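Local coordinates for protein copper-containing nitrite reductase (Hyphomicrobium denitrificans 1NES1, PDB 6TFO) that probably reduces nitrite to nitric oxide with electrons from cytochrome c, using copper centres carried by a homotrimer of three-domain chains, at residues F199-V204 and L281-G286; P256-Y261 and G399-V404; D292-V297 and R353-V358; F374-A379 and P387-Q392. All blocks are in the same frame, centred on the assembly; numbering follows the deposited sequence.

Interaction 1: F199-V204 and L281-G286; sequences FLRVRV and LVEPEG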
loop_
_atom_site.group_PDB
_atom_site.type_symbol
_atom_site.label_atom_id
_atom_site.label_comp_id
_atom_site.label_asym_id
_atom_site.label_seq_id
_atom_site.Cartn_x
_atom_site.Cartn_y
_atom_site.Cartn_z
ATOM N N PHE C 199 40.199 25.759 16.764
ATOM C CA PHE C 199 40.350 27.119 16.181
ATOM C C PHE C 199 41.844 27.372 15.908
ATOM O O PHE C 199 42.635 27.426 16.844
ATOM C CB PHE C 199 39.753 28.186 17.107
ATOM C CG PHE C 199 39.614 29.552 16.483
ATOM C CD1 PHE C 199 40.713 30.393 16.359
ATOM C CD2 PHE C 199 38.380 29.994 16.026
ATOM C CE1 PHE C 199 40.576 31.649 15.786
ATOM C CE2 PHE C 199 38.248 31.250 15.454
ATOM C CZ PHE C 199 39.344 32.075 15.335
ATOM N N LEU C 200 42.217 27.457 14.638
ATOM C CA LEU C 200 43.612 27.706 14.205
ATOM C C LEU C 200 43.778 29.210 13.955
ATOM O O LEU C 200 42.940 29.812 13.250
ATOM C CB LEU C 200 43.902 26.881 12.953
ATOM C CG LEU C 200 43.586 25.393 13.070
ATOM C CD1 LEU C 200 43.873 24.682 11.751
ATOM C CD2 LEU C 200 44.382 24.759 14.207
ATOM N N ARG C 201 44.800 29.797 14.573
ATOM C CA ARG C 201 45.058 31.264 14.579
ATOM C C ARG C 201 46.527 31.473 14.210
ATOM O O ARG C 201 47.415 31.022 14.967
ATOM C CB ARG C 201 44.724 31.858 15.950
ATOM C CG ARG C 201 44.473 33.357 15.917
ATOM C CD ARG C 201 43.765 33.824 17.172
ATOM N NE ARG C 201 43.305 35.210 17.068
ATOM C CZ ARG C 201 42.309 35.742 17.779
ATOM N NH1 ARG C 201 41.616 35.013 18.639
ATOM N NH2 ARG C 201 41.991 37.007 17.600
ATOM N N VAL C 202 46.759 32.054 13.045
ATOM C CA VAL C 202 48.108 32.426 12.554
ATOM C C VAL C 202 48.070 33.890 12.081
ATOM O O VAL C 202 46.983 34.541 12.121
ATOM C CB VAL C 202 48.558 31.456 11.445
ATOM C CG1 VAL C 202 48.634 30.029 11.975
ATOM C CG2 VAL C 202 47.676 31.544 10.197
ATOM N N ARG C 203 49.236 34.406 11.694
ATOM C CA ARG C 203 49.420 35.773 11.160
ATOM C C ARG C 203 49.664 35.615 9.657
ATOM O O ARG C 203 50.333 34.636 9.285
ATOM C CB ARG C 203 50.579 36.404 11.932
ATOM C CG ARG C 203 51.007 37.768 11.420
ATOM C CD ARG C 203 52.493 37.973 11.677
ATOM N NE ARG C 203 52.855 39.379 11.568
ATOM C CZ ARG C 203 53.076 40.023 10.420
ATOM N NH1 ARG C 203 53.030 39.395 9.255
ATOM N NH2 ARG C 203 53.375 41.307 10.442
ATOM N N VAL C 204 49.128 36.498 8.809
ATOM C CA VAL C 204 49.451 36.477 7.351
ATOM C C VAL C 204 50.977 36.469 7.216
ATOM O O VAL C 204 51.668 37.077 8.088
ATOM C CB VAL C 204 48.799 37.625 6.557
ATOM C CG1 VAL C 204 49.277 39.013 6.997
ATOM C CG2 VAL C 204 48.979 37.419 5.055
ATOM N N LEU C 281 41.697 31.401 11.413
ATOM C CA LEU C 281 41.914 32.880 11.349
ATOM C C LEU C 281 43.352 33.134 10.907
ATOM O O LEU C 281 44.283 32.726 11.653
ATOM C CB LEU C 281 41.656 33.527 12.717
ATOM C CG LEU C 281 41.805 35.045 12.782
ATOM C CD1 LEU C 281 40.841 35.744 11.845
ATOM C CD2 LEU C 281 41.593 35.539 14.205
ATOM N N VAL C 282 43.519 33.720 9.722
ATOM C CA VAL C 282 44.805 34.328 9.277
ATOM C C VAL C 282 44.711 35.824 9.599
ATOM O O VAL C 282 44.031 36.551 8.866
ATOM C CB VAL C 282 45.076 34.035 7.794
ATOM C CG1 VAL C 282 46.418 34.576 7.349
ATOM C CG2 VAL C 282 45.000 32.547 7.517
ATOM N N GLU C 283 45.295 36.244 10.725
ATOM C CA GLU C 283 45.244 37.653 11.195
ATOM C C GLU C 283 45.946 38.563 10.188
ATOM O O GLU C 283 47.008 38.239 9.661
ATOM C CB GLU C 283 45.899 37.794 12.562
ATOM C CG GLU C 283 45.010 37.373 13.720
ATOM C CD GLU C 283 45.594 37.779 15.062
ATOM O OE1 GLU C 283 46.388 38.725 15.068
ATOM O OE2 GLU C 283 45.257 37.165 16.091
ATOM N N PRO C 284 45.392 39.754 9.891
ATOM C CA PRO C 284 46.116 40.743 9.089
ATOM C C PRO C 284 47.289 41.280 9.930
ATOM O O PRO C 284 47.288 41.039 11.128
ATOM C CB PRO C 284 45.039 41.805 8.794
ATOM C CG PRO C 284 44.077 41.714 9.970
ATOM C CD PRO C 284 44.100 40.258 10.386
ATOM N N GLU C 285 48.249 41.985 9.324
ATOM C CA GLU C 285 49.490 42.452 10.011
ATOM C C GLU C 285 49.145 43.167 11.323
ATOM O O GLU C 285 49.767 42.828 12.365
ATOM C CB GLU C 285 50.312 43.350 9.092
ATOM C CG GLU C 285 50.997 42.594 7.975
ATOM C CD GLU C 285 52.308 43.210 7.526
ATOM O OE1 GLU C 285 53.155 42.450 7.024
ATOM O OE2 GLU C 285 52.482 44.439 7.710
ATOM N N GLY C 286 48.151 44.061 11.311
ATOM C CA GLY C 286 47.728 44.805 12.519
ATOM C C GLY C 286 47.197 43.937 13.655
ATOM O O GLY C 286 47.163 44.417 14.788
#

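Interaction 2: P256-Y261 and G399-V404; sequences PGIFVY and GGATIV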
loop_
_atom_site.group_PDB
_atom_site.type_symbol
_atom_site.label_atom_id
_atom_site.label_comp_id
_atom_site.label_asym_id
_atom_site.label_seq_id
_atom_site.Cartn_x
_atom_site.Cartn_y
_atom_site.Cartn_z
ATOM N N PRO C 256 44.868 37.249 4.593
ATOM C CA PRO C 256 44.130 37.375 5.839
ATOM C C PRO C 256 42.642 37.135 5.564
ATOM O O PRO C 256 42.163 37.454 4.476
ATOM C CB PRO C 256 44.351 38.824 6.300
ATOM C CG PRO C 256 45.364 39.402 5.337
ATOM C CD PRO C 256 45.308 38.557 4.084
ATOM N N GLY C 257 41.961 36.607 6.573
ATOM C CA GLY C 257 40.584 36.104 6.468
ATOM C C GLY C 257 40.242 35.137 7.584
ATOM O O GLY C 257 41.158 34.689 8.306
ATOM N N ILE C 258 38.945 34.877 7.740
ATOM C CA ILE C 258 38.386 33.855 8.666
ATOM C C ILE C 258 37.884 32.704 7.777
ATOM O O ILE C 258 36.924 32.874 7.016
ATOM C CB ILE C 258 37.347 34.483 9.624
ATOM C CG1 ILE C 258 36.787 33.442 10.593
ATOM C CG2 ILE C 258 36.248 35.239 8.882
ATOM C CD1 ILE C 258 37.825 32.838 11.494
ATOM N N PHE C 259 38.618 31.599 7.777
ATOM C CA PHE C 259 38.488 30.518 6.769
ATOM C C PHE C 259 37.894 29.271 7.429
ATOM O O PHE C 259 38.370 28.881 8.516
ATOM C CB PHE C 259 39.856 30.237 6.144
ATOM C CG PHE C 259 40.408 31.405 5.371
ATOM C CD1 PHE C 259 39.884 31.742 4.133
ATOM C CD2 PHE C 259 41.432 32.180 5.892
ATOM C CE1 PHE C 259 40.385 32.820 3.420
ATOM C CE2 PHE C 259 41.931 33.259 5.181
ATOM C CZ PHE C 259 41.402 33.583 3.950
ATOM N N VAL C 260 36.879 28.654 6.822
ATOM C CA VAL C 260 36.472 27.296 7.282
ATOM C C VAL C 260 37.500 26.334 6.685
ATOM O O VAL C 260 37.968 26.588 5.552
ATOM C CB VAL C 260 35.005 26.897 7.011
ATOM C CG1 VAL C 260 34.150 28.008 6.417
ATOM C CG2 VAL C 260 34.885 25.596 6.227
ATOM N N TYR C 261 37.958 25.388 7.499
ATOM C CA TYR C 261 38.658 24.165 7.037
ATOM C C TYR C 261 37.716 22.979 7.306
ATOM O O TYR C 261 36.821 23.082 8.207
ATOM C CB TYR C 261 40.029 24.026 7.699
ATOM C CG TYR C 261 40.030 23.663 9.165
ATOM C CD1 TYR C 261 39.974 24.640 10.146
ATOM C CD2 TYR C 261 40.116 22.337 9.578
ATOM C CE1 TYR C 261 39.988 24.312 11.492
ATOM C CE2 TYR C 261 40.136 21.997 10.924
ATOM C CZ TYR C 261 40.082 22.991 11.887
ATOM O OH TYR C 261 40.099 22.689 13.225
ATOM N N GLY C 399 30.756 26.437 3.899
ATOM C CA GLY C 399 32.136 26.737 3.469
ATOM C C GLY C 399 32.427 28.235 3.516
ATOM O O GLY C 399 33.428 28.691 2.907
ATOM N N GLY C 400 31.567 28.972 4.218
ATOM C CA GLY C 400 31.739 30.397 4.521
ATOM C C GLY C 400 31.826 30.620 6.022
ATOM O O GLY C 400 31.382 29.752 6.828
ATOM N N ALA C 401 32.412 31.750 6.393
ATOM C CA ALA C 401 32.502 32.240 7.783
ATOM C C ALA C 401 32.453 33.760 7.732
ATOM O O ALA C 401 32.570 34.318 6.644
ATOM C CB ALA C 401 33.767 31.743 8.446
ATOM N N THR C 402 32.195 34.359 8.882
ATOM C CA THR C 402 32.123 35.815 9.102
ATOM C C THR C 402 32.640 36.109 10.512
ATOM O O THR C 402 32.952 35.145 11.274
ATOM C CB THR C 402 30.705 36.371 8.895
ATOM O OG1 THR C 402 30.767 37.802 8.838
ATOM C CG2 THR C 402 29.745 35.995 9.997
ATOM N N ILE C 403 32.763 37.401 10.798
ATOM C CA ILE C 403 33.058 37.945 12.141
ATOM C C ILE C 403 31.968 38.965 12.420
ATOM O O ILE C 403 31.691 39.775 11.528
ATOM C CB ILE C 403 34.461 38.567 12.163
ATOM C CG1 ILE C 403 35.539 37.500 11.949
ATOM C CG2 ILE C 403 34.670 39.361 13.439
ATOM C CD1 ILE C 403 36.910 38.059 11.634
ATOM N N VAL C 404 31.347 38.885 13.583
ATOM C CA VAL C 404 30.431 39.939 14.079
ATOM C C VAL C 404 30.988 40.399 15.425
ATOM O O VAL C 404 31.563 39.561 16.140
ATOM C CB VAL C 404 28.979 39.447 14.199
ATOM C CG1 VAL C 404 28.419 39.016 12.852
ATOM C CG2 VAL C 404 28.840 38.340 15.228
#

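Interaction 3: D292-V297 and R353-V358; sequences DREFYV and RIFFGV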
loop_
_atom_site.group_PDB
_atom_site.type_symbol
_atom_site.label_atom_id
_atom_site.label_comp_id
_atom_site.label_asym_id
_atom_site.label_seq_id
_atom_site.Cartn_x
_atom_site.Cartn_y
_atom_site.Cartn_z
ATOM N N ASP C 292 36.934 42.919 23.926
ATOM C CA ASP C 292 37.040 42.363 25.302
ATOM C C ASP C 292 36.985 40.830 25.259
ATOM O O ASP C 292 37.843 40.202 25.909
ATOM C CB ASP C 292 35.973 42.962 26.214
ATOM C CG ASP C 292 36.112 44.461 26.275
ATOM O OD1 ASP C 292 37.260 44.929 26.360
ATOM O OD2 ASP C 292 35.084 45.140 26.208
ATOM N N ARG C 293 36.044 40.239 24.513
ATOM C CA ARG C 293 35.833 38.768 24.567
ATOM C C ARG C 293 35.518 38.198 23.183
ATOM O O ARG C 293 34.705 38.801 22.426
ATOM C CB ARG C 293 34.737 38.422 25.569
ATOM C CG ARG C 293 34.881 37.005 26.088
ATOM C CD ARG C 293 33.742 36.690 27.014
ATOM N NE ARG C 293 33.749 37.518 28.200
ATOM C CZ ARG C 293 34.512 37.328 29.265
ATOM N NH1 ARG C 293 34.406 38.142 30.300
ATOM N NH2 ARG C 293 35.375 36.337 29.304
ATOM N N GLU C 294 36.134 37.046 22.901
ATOM C CA GLU C 294 35.997 36.301 21.629
ATOM C C GLU C 294 35.306 34.945 21.836
ATOM O O GLU C 294 35.509 34.302 22.902
ATOM C CB GLU C 294 37.383 36.087 21.048
ATOM C CG GLU C 294 38.105 37.365 20.715
ATOM C CD GLU C 294 39.343 37.099 19.881
ATOM O OE1 GLU C 294 40.198 36.294 20.336
ATOM O OE2 GLU C 294 39.421 37.656 18.759
ATOM N N PHE C 295 34.562 34.506 20.819
ATOM C CA PHE C 295 33.803 33.230 20.817
ATOM C C PHE C 295 33.927 32.540 19.455
ATOM O O PHE C 295 34.006 33.228 18.406
ATOM C CB PHE C 295 32.336 33.481 21.145
ATOM C CG PHE C 295 32.076 33.922 22.557
ATOM C CD1 PHE C 295 32.354 33.078 23.616
ATOM C CD2 PHE C 295 31.531 35.167 22.830
ATOM C CE1 PHE C 295 32.094 33.468 24.924
ATOM C CE2 PHE C 295 31.268 35.556 24.139
ATOM C CZ PHE C 295 31.541 34.700 25.182
ATOM N N TYR C 296 33.895 31.205 19.508
ATOM C CA TYR C 296 34.006 30.247 18.378
ATOM C C TYR C 296 32.683 29.480 18.238
ATOM O O TYR C 296 32.344 28.689 19.135
ATOM C CB TYR C 296 35.158 29.302 18.691
ATOM C CG TYR C 296 35.516 28.296 17.635
ATOM C CD1 TYR C 296 35.109 28.415 16.317
ATOM C CD2 TYR C 296 36.356 27.253 17.960
ATOM C CE1 TYR C 296 35.516 27.504 15.360
ATOM C CE2 TYR C 296 36.780 26.343 17.017
ATOM C CZ TYR C 296 36.355 26.460 15.713
ATOM O OH TYR C 296 36.780 25.530 14.805
ATOM N N VAL C 297 31.928 29.750 17.174
ATOM C CA VAL C 297 30.627 29.084 16.889
ATOM C C VAL C 297 30.594 28.628 15.420
ATOM O O VAL C 297 30.914 29.435 14.524
ATOM C CB VAL C 297 29.437 29.989 17.243
ATOM C CG1 VAL C 297 28.119 29.330 16.864
ATOM C CG2 VAL C 297 29.439 30.370 18.718
ATOM N N ARG C 353 33.294 39.614 20.251
ATOM C CA ARG C 353 33.456 39.150 18.851
ATOM C C ARG C 353 33.062 37.667 18.777
ATOM O O ARG C 353 33.595 36.867 19.572
ATOM C CB ARG C 353 34.881 39.351 18.323
ATOM C CG ARG C 353 35.131 38.586 17.032
ATOM C CD ARG C 353 36.312 39.074 16.239
ATOM N NE ARG C 353 37.447 39.269 17.107
ATOM C CZ ARG C 353 38.128 40.398 17.234
ATOM N NH1 ARG C 353 39.145 40.444 18.071
ATOM N NH2 ARG C 353 37.824 41.462 16.515
ATOM N N ILE C 354 32.200 37.311 17.822
ATOM C CA ILE C 354 31.892 35.892 17.470
ATOM C C ILE C 354 32.505 35.588 16.098
ATOM O O ILE C 354 32.108 36.237 15.107
ATOM C CB ILE C 354 30.378 35.628 17.491
ATOM C CG1 ILE C 354 29.744 36.036 18.827
ATOM C CG2 ILE C 354 30.108 34.175 17.138
ATOM C CD1 ILE C 354 28.243 35.962 18.859
ATOM N N PHE C 355 33.474 34.667 16.060
ATOM C CA PHE C 355 33.886 33.949 14.832
ATOM C C PHE C 355 32.830 32.876 14.541
ATOM O O PHE C 355 32.741 31.888 15.302
ATOM C CB PHE C 355 35.261 33.308 14.998
ATOM C CG PHE C 355 36.360 34.279 15.307
ATOM C CD1 PHE C 355 36.894 35.067 14.311
ATOM C CD2 PHE C 355 36.853 34.397 16.587
ATOM C CE1 PHE C 355 37.909 35.971 14.597
ATOM C CE2 PHE C 355 37.871 35.295 16.868
ATOM C CZ PHE C 355 38.398 36.080 15.875
ATOM N N PHE C 356 32.030 33.094 13.497
ATOM C CA PHE C 356 30.878 32.236 13.118
ATOM C C PHE C 356 31.108 31.674 11.719
ATOM O O PHE C 356 31.210 32.456 10.764
ATOM C CB PHE C 356 29.554 32.998 13.145
ATOM C CG PHE C 356 28.381 32.146 12.733
ATOM C CD1 PHE C 356 27.886 31.171 13.576
ATOM C CD2 PHE C 356 27.799 32.293 11.485
ATOM C CE1 PHE C 356 26.815 30.378 13.183
ATOM C CE2 PHE C 356 26.733 31.499 11.093
ATOM C CZ PHE C 356 26.247 30.536 11.940
ATOM N N GLY C 357 31.137 30.347 11.617
ATOM C CA GLY C 357 31.280 29.647 10.331
ATOM C C GLY C 357 30.244 28.557 10.160
ATOM O O GLY C 357 29.772 28.018 11.163
ATOM N N VAL C 358 29.915 28.238 8.920
ATOM C CA VAL C 358 28.974 27.142 8.579
ATOM C C VAL C 358 29.789 26.026 7.930
ATOM O O VAL C 358 30.222 26.202 6.765
ATOM C CB VAL C 358 27.858 27.656 7.653
ATOM C CG1 VAL C 358 26.849 26.570 7.358
ATOM C CG2 VAL C 358 27.170 28.871 8.246
#

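Interaction 4: F374-A379 and P387-Q392; sequences FDHVYA and PLTGVQ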
loop_
_atom_site.group_PDB
_atom_site.type_symbol
_atom_site.label_atom_id
_atom_site.label_comp_id
_atom_site.label_asym_id
_atom_site.label_seq_id
_atom_site.Cartn_x
_atom_site.Cartn_y
_atom_site.Cartn_z
ATOM N N PHE C 374 24.421 43.793 15.313
ATOM C CA PHE C 374 25.859 43.649 15.011
ATOM C C PHE C 374 26.428 45.043 14.735
ATOM O O PHE C 374 25.965 45.684 13.779
ATOM C CB PHE C 374 26.053 42.653 13.863
ATOM C CG PHE C 374 25.537 41.268 14.155
ATOM C CD1 PHE C 374 25.748 40.690 15.390
ATOM C CD2 PHE C 374 24.851 40.552 13.196
ATOM C CE1 PHE C 374 25.278 39.418 15.668
ATOM C CE2 PHE C 374 24.379 39.282 13.472
ATOM C CZ PHE C 374 24.574 38.724 14.714
ATOM N N ASP C 375 27.342 45.524 15.589
ATOM C CA ASP C 375 28.024 46.822 15.368
ATOM C C ASP C 375 28.802 46.689 14.061
ATOM O O ASP C 375 28.610 47.543 13.208
ATOM C CB ASP C 375 28.899 47.213 16.555
ATOM C CG ASP C 375 28.101 47.668 17.766
ATOM O OD1 ASP C 375 26.986 48.138 17.583
ATOM O OD2 ASP C 375 28.597 47.527 18.892
ATOM N N HIS C 376 29.565 45.599 13.908
ATOM C CA HIS C 376 30.398 45.282 12.714
ATOM C C HIS C 376 30.102 43.863 12.230
ATOM O O HIS C 376 29.980 42.967 13.063
ATOM C CB HIS C 376 31.889 45.470 13.022
ATOM C CG HIS C 376 32.199 46.846 13.497
ATOM N ND1 HIS C 376 32.285 47.164 14.844
ATOM C CD2 HIS C 376 32.361 47.999 12.815
ATOM C CE1 HIS C 376 32.512 48.452 14.964
ATOM N NE2 HIS C 376 32.567 48.980 13.732
ATOM N N VAL C 377 29.996 43.700 10.911
ATOM C CA VAL C 377 29.857 42.399 10.204
ATOM C C VAL C 377 30.913 42.354 9.112
ATOM O O VAL C 377 30.864 43.183 8.193
ATOM C CB VAL C 377 28.446 42.223 9.606
ATOM C CG1 VAL C 377 28.366 40.965 8.741
ATOM C CG2 VAL C 377 27.362 42.238 10.682
ATOM N N TYR C 378 31.821 41.393 9.175
ATOM C CA TYR C 378 32.886 41.230 8.156
ATOM C C TYR C 378 32.267 40.416 7.020
ATOM O O TYR C 378 32.236 39.186 7.105
ATOM C CB TYR C 378 34.136 40.662 8.830
ATOM C CG TYR C 378 34.825 41.626 9.775
ATOM C CD1 TYR C 378 34.224 42.035 10.956
ATOM C CD2 TYR C 378 36.057 42.175 9.462
ATOM C CE1 TYR C 378 34.841 42.921 11.821
ATOM C CE2 TYR C 378 36.692 43.062 10.312
ATOM C CZ TYR C 378 36.084 43.435 11.495
ATOM O OH TYR C 378 36.718 44.328 12.309
ATOM N N ALA C 379 31.693 41.096 6.029
ATOM C CA ALA C 379 30.894 40.514 4.931
ATOM C C ALA C 379 31.752 39.490 4.175
ATOM O O ALA C 379 32.919 39.830 3.777
ATOM C CB ALA C 379 30.381 41.591 4.005
ATOM N N PRO C 387 34.295 46.548 7.475
ATOM C CA PRO C 387 33.072 45.858 7.874
ATOM C C PRO C 387 31.818 46.715 7.680
ATOM O O PRO C 387 31.914 47.921 7.718
ATOM C CB PRO C 387 33.312 45.525 9.348
ATOM C CG PRO C 387 34.373 46.515 9.798
ATOM C CD PRO C 387 35.226 46.802 8.581
ATOM N N LEU C 388 30.672 46.056 7.479
ATOM C CA LEU C 388 29.328 46.686 7.453
ATOM C C LEU C 388 28.921 46.973 8.893
ATOM O O LEU C 388 29.485 46.360 9.793
ATOM C CB LEU C 388 28.328 45.757 6.765
ATOM C CG LEU C 388 28.566 45.503 5.281
ATOM C CD1 LEU C 388 27.837 44.254 4.840
ATOM C CD2 LEU C 388 28.118 46.675 4.426
ATOM N N THR C 389 27.999 47.907 9.087
ATOM C CA THR C 389 27.691 48.475 10.421
ATOM C C THR C 389 26.179 48.466 10.634
ATOM O O THR C 389 25.427 48.766 9.663
ATOM C CB THR C 389 28.304 49.885 10.577
ATOM O OG1 THR C 389 27.941 50.680 9.453
ATOM C CG2 THR C 389 29.808 49.848 10.667
ATOM N N GLY C 390 25.757 48.203 11.878
ATOM C CA GLY C 390 24.332 48.232 12.271
ATOM C C GLY C 390 23.531 47.244 11.434
ATOM O O GLY C 390 22.629 47.711 10.670
ATOM N N VAL C 391 23.885 45.952 11.554
ATOM C CA VAL C 391 23.295 44.811 10.789
ATOM C C VAL C 391 22.567 43.870 11.762
ATOM O O VAL C 391 23.221 43.398 12.725
ATOM C CB VAL C 391 24.384 44.074 9.985
ATOM C CG1 VAL C 391 23.934 42.706 9.482
ATOM C CG2 VAL C 391 24.887 44.931 8.833
ATOM N N GLN C 392 21.274 43.598 11.513
ATOM C CA GLN C 392 20.427 42.683 12.346
ATOM C C GLN C 392 20.805 41.218 12.117
ATOM O O GLN C 392 20.909 40.484 13.129
ATOM C CB GLN C 392 18.936 42.831 12.054
ATOM C CG GLN C 392 18.569 42.536 10.608
ATOM C CD GLN C 392 17.227 43.156 10.324
ATOM O OE1 GLN C 392 16.257 42.938 11.072
ATOM N NE2 GLN C 392 17.177 43.955 9.261
#

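Interaction 1: F199-V204 and L281-G286
The extended side chain of R201 runs beside that of L281, both pointing the same way, and takes NE to E283 while NH1 forms a salt bridge with E294. OE2 of E283 accepts from NE of R201 at 2.9 Å with its anti lone pair, the one turned away from OE1, the two flat groups 77° apart. CD2 of L281 lies over one face of that guanidinium, 3.4 Å from NE of R201, while CB of L281 touches CE1 and CZ of the F199 ring. Arginine suits the place because its stem packs like an aliphatic chain while its tip carries the charge. On the other face of the sheet the branched V202 and V282 meet through their CG2 atoms, 3.9 Å apart. The backbone bonds of a parallel strand pair tie this tight part together, such as E283 N to V202 O at 2.8 Å. An alanine in place of R201 would probably leave E283 and E294 without their shared mate and CD2 of L281 without the flat group that packs on it. Toward solvent the contact loosens: NH2 of R203 reaches OE1 of the exposed E285 in a long salt bridge of 3.6 Å. Within the chain, strand 200-203 edges one sheet of a cupredoxin domain; its parallel neighbour 277-283 separates it from strand 257-262, and F355 packs against R201 and L281.

Interaction 2: P256-Y261 and G399-V404
I258 and V260 of strand 257-261 face A401 and G399 beside strand 400-404, the two strands running roughly antiparallel at 145° and approaching to 5.9 Å between axes, with no hydrogen bond from one to the other. Side chains fill the gap. CG2 of I258, set between the backbone N and the carbonyl carbon, meets CG1 of I403 at 3.9 Å, the two isoleucines crossing at a slant. CG1 of I258 goes instead to the methyl of A401, 4.1 Å from its CB, and that same methyl sits 3.6 Å from O of I258. Alanine fits here because the single carbon pointing toward the other strand already reaches its backbone. V260 presses closer: its CG1 lies 3.3 Å from O of G400 and also touches C of G399. Its first torsion, -5°, nearly eclipses CG1 with the backbone N, an eclipsed setting that may reflect strain. Glycine suits the positive phi of G399, whose bare CA lies beside CG2 of V260. The strands belong to two different sheets, those of the two successive cupredoxin domains of the nitrite reductase core, packed together near H227 and H262, which bind copper. Q392 of the second subunit donates to O of I258 and accepts from N of V260. The direct contact is thus van der Waals packing of apolar side chains on each other and on backbone, while backbone polar groups of I258 and V260 are satisfied by a neighbouring subunit.

Interaction 3: D292-V297 and R353-V358
E294 and R353 lie side by side and point the same way, their carboxylate and guanidinium planes 75° apart. R353 grips one oxygen with two nitrogens, side-on: NE donates to OE2 of E294 at 3.0 Å on the lone pair away from OE1, and NH1 reaches the same OE2 at 2.9 Å from above the carboxylate plane. Seen from R353, OE2 stays in the guanidinium plane. The bend at the third torsion of R353, 46°, sets NE for this grip. OE2 of E294 also approaches the edge of the F355 ring, 3.4 Å from CE2, where the ring hydrogens would suit a negative oxygen. The other oxygen, OE1, forms a salt bridge with R201, and NH2 of R353 donates to O of P289, so the pair is well anchored. Strands 293-297 and 353-358 are parallel neighbours inside a six-stranded sheet of a cupredoxin beta sandwich, joined by backbone bonds such as V297 N to F355 O at 3.0 Å. On the opposite face from E294 and F355, V297 spreads its two methyls. CG1 lies in the plane of the F356 ring at its edge, 3.8 Å from CD1, while CG2 meets CG2 of I354 at 4.2 Å. A beta-branched valine thus touches two neighbours on the next strand, and F356 in turn stacks on F367 of the second sheet. Y296, on the face of E294, turns its ring edge to O of F355 and sends its hydroxyl out to O of G197 and N of L279.

Interaction 4: F374-A379 and P387-Q392
Y378 and P387 lie side by side, the tyrosine ring receiving the proline on one face. CB of Y378 points away from 387-392, but a first torsion of -69° places CG anti to the carbonyl carbon, and from there the ring turns back. CD1 and CE1 of Y378 both pass 3.9 Å from CB of P387. CZ comes next, 3.9 Å from CG of P387, and at the tip OH of Y378 lies 4.1 Å from that same CG. CB of P387 stands over the ring centre only 10° off the normal, a CH-pi contact suited to the polarised C-H groups of proline. An alanine in place of Y378 would probably leave P387 without its aromatic floor and open a gap beside I403 and D405. CG of P387 also meets CD2 of H376, 3.9 Å away. The segments form the two arms of a beta hairpin, with a G1 bulge where G390 and V391 face F374, the positive phi at G390 suiting glycine. D375 and H376 make a classic bulge against D405. On the face opposite H376 and T389, CG2 of V377 meets CB of V391 at 3.6 Å, the side chains crossing at about a right angle. CB of A379 touches CD1 of L388 at 3.8 Å. L380 of the third subunit packs on V377, L388 and V391, and OE1 of Q392 bonds with H227 of that subunit.

In the fold
Interaction 1 opens first, but its segments interleave with those of interaction 2. It lies in a four-stranded sheet, whose strands 277-283 and 257-262 bind it to interaction 2, with centres about 11 Å apart. Interaction 2 crosses to strand 400-407 of the six-stranded sheet of the next cupredoxin domain. That sheet holds interactions 3 and 4, both falling in sequence between the two halves of interaction 2. Strand 400-407 lies between strands 351-360 and 374-377, so it separates interaction 3 from interaction 4, whose centres are about 14 Å apart. R201 and E294 link interactions 1 and 3. Interactions 2 and 4 also meet neighbouring subunits through Q392, tying domain packing to trimer assembly near copper.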